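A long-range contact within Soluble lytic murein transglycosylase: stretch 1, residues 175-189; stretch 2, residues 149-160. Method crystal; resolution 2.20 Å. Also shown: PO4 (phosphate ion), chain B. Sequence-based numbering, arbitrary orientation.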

# COMPACT_ATOMS: atom_id res chain seq x y z
N GLN A 175 -35.86 1.36 -11.25
CA GLN A 175 -34.55 1.81 -11.70
C GLN A 175 -33.58 0.69 -11.97
O GLN A 175 -32.53 0.93 -12.57
CB GLN A 175 -33.94 2.74 -10.65
CG GLN A 175 -34.82 3.90 -10.32
CD GLN A 175 -35.21 4.68 -11.56
OE1 GLN A 175 -36.40 4.78 -11.89
NE2 GLN A 175 -34.22 5.23 -12.25
N LEU A 176 -33.88 -0.53 -11.53
CA LEU A 176 -32.91 -1.62 -11.64
C LEU A 176 -33.14 -2.35 -12.96
O LEU A 176 -33.85 -3.35 -13.04
CB LEU A 176 -33.03 -2.55 -10.44
CG LEU A 176 -32.04 -3.72 -10.49
CD1 LEU A 176 -30.62 -3.21 -10.44
CD2 LEU A 176 -32.31 -4.68 -9.35
N THR A 177 -32.54 -1.82 -14.01
CA THR A 177 -32.71 -2.41 -15.33
C THR A 177 -31.82 -3.64 -15.47
O THR A 177 -30.88 -3.85 -14.71
CB THR A 177 -32.37 -1.41 -16.43
OG1 THR A 177 -30.95 -1.22 -16.46
CG2 THR A 177 -33.07 -0.07 -16.17
N GLU A 178 -32.15 -4.47 -16.47
CA GLU A 178 -31.29 -5.62 -16.75
C GLU A 178 -29.86 -5.18 -17.05
O GLU A 178 -28.90 -5.85 -16.64
CB GLU A 178 -31.85 -6.44 -17.92
CG GLU A 178 -30.97 -7.66 -18.22
CD GLU A 178 -31.56 -8.58 -19.27
OE1 GLU A 178 -32.02 -8.09 -20.31
OE2 GLU A 178 -31.54 -9.81 -19.03
N GLU A 179 -29.69 -4.03 -17.70
CA GLU A 179 -28.34 -3.58 -18.01
C GLU A 179 -27.54 -3.30 -16.74
O GLU A 179 -26.35 -3.60 -16.67
CB GLU A 179 -28.42 -2.34 -18.91
CG GLU A 179 -27.08 -1.69 -19.28
CD GLU A 179 -26.18 -2.60 -20.15
OE1 GLU A 179 -24.96 -2.36 -20.20
OE2 GLU A 179 -26.69 -3.56 -20.77
N LYS A 180 -28.19 -2.75 -15.70
CA LYS A 180 -27.50 -2.49 -14.44
C LYS A 180 -27.21 -3.78 -13.67
O LYS A 180 -26.19 -3.86 -12.97
CB LYS A 180 -28.32 -1.54 -13.57
CG LYS A 180 -28.55 -0.19 -14.22
CD LYS A 180 -29.56 0.61 -13.42
CE LYS A 180 -29.78 1.98 -14.01
NZ LYS A 180 -30.98 2.61 -13.42
N VAL A 181 -28.10 -4.77 -13.76
CA VAL A 181 -27.76 -6.10 -13.24
C VAL A 181 -26.53 -6.63 -13.96
O VAL A 181 -25.59 -7.14 -13.33
CB VAL A 181 -28.95 -7.06 -13.40
CG1 VAL A 181 -28.63 -8.42 -12.75
CG2 VAL A 181 -30.21 -6.45 -12.80
N TRP A 182 -26.52 -6.52 -15.29
CA TRP A 182 -25.40 -6.99 -16.09
C TRP A 182 -24.09 -6.31 -15.69
O TRP A 182 -23.08 -6.99 -15.47
CB TRP A 182 -25.70 -6.78 -17.57
CG TRP A 182 -24.60 -7.27 -18.48
CD1 TRP A 182 -23.64 -6.52 -19.07
CD2 TRP A 182 -24.36 -8.63 -18.87
NE1 TRP A 182 -22.81 -7.32 -19.83
CE2 TRP A 182 -23.23 -8.61 -19.73
CE3 TRP A 182 -24.98 -9.85 -18.60
CZ2 TRP A 182 -22.71 -9.78 -20.31
CZ3 TRP A 182 -24.47 -11.00 -19.18
CH2 TRP A 182 -23.35 -10.96 -20.03
N LYS A 183 -24.09 -4.98 -15.58
CA LYS A 183 -22.88 -4.28 -15.15
C LYS A 183 -22.36 -4.84 -13.84
O LYS A 183 -21.15 -5.03 -13.67
CB LYS A 183 -23.11 -2.79 -14.94
CG LYS A 183 -22.94 -1.83 -16.08
CD LYS A 183 -24.20 -1.66 -16.81
CE LYS A 183 -24.15 -0.44 -17.71
NZ LYS A 183 -22.82 -0.40 -18.40
N ARG A 184 -23.25 -5.04 -12.87
CA ARG A 184 -22.75 -5.49 -11.58
C ARG A 184 -22.25 -6.92 -11.67
O ARG A 184 -21.26 -7.28 -11.02
CB ARG A 184 -23.84 -5.36 -10.50
CG ARG A 184 -23.25 -5.52 -9.11
CD ARG A 184 -24.29 -5.65 -8.03
NE ARG A 184 -23.65 -5.78 -6.74
CZ ARG A 184 -24.29 -6.03 -5.60
NH1 ARG A 184 -25.61 -6.19 -5.57
NH2 ARG A 184 -23.59 -6.13 -4.48
N LEU A 185 -22.92 -7.75 -12.46
CA LEU A 185 -22.43 -9.09 -12.72
C LEU A 185 -20.99 -9.05 -13.20
O LEU A 185 -20.13 -9.78 -12.69
CB LEU A 185 -23.35 -9.77 -13.74
CG LEU A 185 -23.10 -11.14 -14.36
CD1 LEU A 185 -22.35 -12.07 -13.48
CD2 LEU A 185 -24.47 -11.74 -14.68
N LYS A 186 -20.69 -8.17 -14.16
CA LYS A 186 -19.34 -8.06 -14.68
C LYS A 186 -18.36 -7.69 -13.57
O LYS A 186 -17.29 -8.32 -13.43
CB LYS A 186 -19.35 -7.03 -15.81
CG LYS A 186 -18.07 -6.89 -16.60
CD LYS A 186 -18.29 -5.96 -17.80
CE LYS A 186 -17.06 -5.11 -18.09
NZ LYS A 186 -17.22 -4.29 -19.32
N LEU A 187 -18.73 -6.72 -12.73
CA LEU A 187 -17.88 -6.31 -11.61
C LEU A 187 -17.68 -7.44 -10.63
O LEU A 187 -16.58 -7.60 -10.07
CB LEU A 187 -18.50 -5.11 -10.90
CG LEU A 187 -18.58 -3.87 -11.78
CD1 LEU A 187 -19.40 -2.76 -11.10
CD2 LEU A 187 -17.17 -3.40 -12.07
N ALA A 188 -18.74 -8.22 -10.37
CA ALA A 188 -18.61 -9.34 -9.45
C ALA A 188 -17.69 -10.41 -10.03
O ALA A 188 -16.89 -11.02 -9.31
CB ALA A 188 -19.98 -9.92 -9.13
N ALA A 189 -17.79 -10.64 -11.34
CA ALA A 189 -16.92 -11.61 -11.98
C ALA A 189 -15.48 -11.15 -11.96
O ALA A 189 -14.57 -11.95 -11.72
CB ALA A 189 -17.40 -11.87 -13.42
P PO4 B . -26.37 -7.23 -1.99
O1 PO4 B . -26.58 -8.65 -1.53
O2 PO4 B . -24.90 -6.95 -2.09
O3 PO4 B . -27.05 -7.05 -3.33
O4 PO4 B . -26.99 -6.27 -1.00
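Stretch 2 (149-160) SERLWLVGKSQP

Stretch 2 ends a helix at Trp 153 and then continues as an irregular loop from Leu 154 to Pro 160, Val 155 extended and Gly 156 near-helical (-84/8), beside helix 178-189 of stretch 1; the two helices point the same general way, their axes 33° apart and 11.0 Å at closest approach. The backbones draw together along the path, CA to CA 5.3 Å for Leu 154 and Arg 184 and 3.8 Å for Gly 156 and Ala 188. A CB on Gly 156 would clash with Leu 187 O (2.5 Å); Ala 188 CA makes a CA-H...O contact with Gly 156 O (3.5 Å).

Trp 153 NE1 donates to Lys 180 O (3.0 Å, 169°), a carbonyl that also accepts from Arg 184 N (3.2 Å). The indole is sandwiched: Leu 176 CD1 covers one face, 3.6 Å from Trp 153 CE2, and the Arg 184 guanidinium the other in a cation-pi contact. Arg 184, extended throughout, spends NE on Val 155 O (2.9 Å) and NH2 on Lys 157 O (2.9 Å), tying down carbonyls of the loop after the helix. Its NH1 reaches phosphate O3 (2.8 Å) and NH2 phosphate O2 (2.8 Å), which also accepts from Gln 159 N (2.7 Å). Gln 159 NE2 satisfies Leu 152 O (3.0 Å). Lys 180 NZ forms a salt bridge with Glu 150 OE1 (3.6 Å).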

# COMPACT_ATOMS: atom_id res chain seq x y z
N SER A 149 -27.92 5.07 -4.92
CA SER A 149 -28.19 3.65 -5.12
C SER A 149 -27.28 3.05 -6.18
O SER A 149 -26.64 2.02 -5.96
CB SER A 149 -29.66 3.45 -5.51
OG SER A 149 -30.53 3.97 -4.54
N GLU A 150 -27.22 3.68 -7.36
CA GLU A 150 -26.45 3.11 -8.46
C GLU A 150 -24.98 3.01 -8.10
O GLU A 150 -24.34 1.97 -8.36
CB GLU A 150 -26.64 3.95 -9.72
CG GLU A 150 -26.04 3.34 -10.96
CD GLU A 150 -26.67 3.87 -12.22
OE1 GLU A 150 -27.91 3.98 -12.27
OE2 GLU A 150 -25.92 4.20 -13.17
N ARG A 151 -24.42 4.05 -7.49
CA ARG A 151 -23.02 4.02 -7.09
C ARG A 151 -22.74 2.90 -6.08
O ARG A 151 -21.72 2.22 -6.15
CB ARG A 151 -22.61 5.37 -6.50
CG ARG A 151 -21.16 5.45 -6.05
CD ARG A 151 -20.86 6.77 -5.33
NE ARG A 151 -21.58 6.91 -4.06
CZ ARG A 151 -21.14 6.47 -2.88
NH1 ARG A 151 -19.96 5.86 -2.78
NH2 ARG A 151 -21.87 6.66 -1.79
N LEU A 152 -23.63 2.72 -5.11
CA LEU A 152 -23.45 1.61 -4.18
C LEU A 152 -23.80 0.28 -4.81
O LEU A 152 -23.33 -0.76 -4.33
CB LEU A 152 -24.29 1.83 -2.92
CG LEU A 152 -23.74 2.99 -2.09
CD1 LEU A 152 -24.86 3.62 -1.26
CD2 LEU A 152 -22.63 2.48 -1.22
N TRP A 153 -24.62 0.29 -5.86
CA TRP A 153 -25.01 -0.95 -6.52
C TRP A 153 -23.90 -1.45 -7.43
O TRP A 153 -23.67 -2.66 -7.52
CB TRP A 153 -26.31 -0.75 -7.31
CG TRP A 153 -26.62 -1.89 -8.24
CD1 TRP A 153 -26.33 -1.99 -9.57
CD2 TRP A 153 -27.27 -3.12 -7.88
NE1 TRP A 153 -26.76 -3.19 -10.06
CE2 TRP A 153 -27.34 -3.91 -9.05
CE3 TRP A 153 -27.80 -3.62 -6.68
CZ2 TRP A 153 -27.90 -5.18 -9.06
CZ3 TRP A 153 -28.36 -4.88 -6.68
CH2 TRP A 153 -28.41 -5.65 -7.87
N LEU A 154 -23.17 -0.53 -8.08
CA LEU A 154 -22.15 -0.91 -9.07
C LEU A 154 -20.85 -1.24 -8.36
O LEU A 154 -19.83 -0.54 -8.47
CB LEU A 154 -21.97 0.19 -10.11
CG LEU A 154 -23.10 0.12 -11.14
CD1 LEU A 154 -23.06 1.30 -12.11
CD2 LEU A 154 -23.04 -1.22 -11.85
N VAL A 155 -20.89 -2.36 -7.65
CA VAL A 155 -19.80 -2.81 -6.80
C VAL A 155 -19.78 -4.33 -6.88
O VAL A 155 -20.83 -4.98 -6.82
CB VAL A 155 -19.97 -2.33 -5.34
CG1 VAL A 155 -18.95 -2.97 -4.46
CG2 VAL A 155 -19.84 -0.79 -5.23
N GLY A 156 -18.57 -4.90 -6.98
CA GLY A 156 -18.36 -6.31 -7.21
C GLY A 156 -18.39 -7.22 -6.01
O GLY A 156 -18.09 -8.40 -6.14
N LYS A 157 -18.77 -6.71 -4.84
CA LYS A 157 -18.83 -7.46 -3.60
C LYS A 157 -20.21 -7.32 -2.98
O LYS A 157 -20.99 -6.42 -3.34
CB LYS A 157 -17.76 -6.97 -2.61
CG LYS A 157 -17.85 -5.50 -2.23
CD LYS A 157 -16.67 -5.05 -1.37
CE LYS A 157 -17.07 -4.77 0.09
NZ LYS A 157 -17.81 -3.48 0.27
N SER A 158 -20.53 -8.23 -2.07
CA SER A 158 -21.79 -8.14 -1.36
C SER A 158 -21.80 -6.91 -0.45
O SER A 158 -20.81 -6.60 0.22
CB SER A 158 -22.03 -9.40 -0.55
OG SER A 158 -21.97 -10.53 -1.40
N GLN A 159 -22.91 -6.21 -0.46
CA GLN A 159 -23.08 -5.00 0.32
C GLN A 159 -23.88 -5.29 1.59
O GLN A 159 -24.57 -6.30 1.69
CB GLN A 159 -23.79 -3.93 -0.53
CG GLN A 159 -22.99 -3.35 -1.71
CD GLN A 159 -21.72 -2.53 -1.31
OE1 GLN A 159 -20.95 -2.92 -0.44
NE2 GLN A 159 -21.55 -1.38 -1.95
N PRO A 160 -23.78 -4.42 2.59
CA PRO A 160 -24.51 -4.63 3.84
C PRO A 160 -26.02 -4.60 3.65
O PRO A 160 -26.56 -4.15 2.64
CB PRO A 160 -24.05 -3.47 4.72
CG PRO A 160 -22.74 -3.04 4.15
CD PRO A 160 -22.84 -3.29 2.67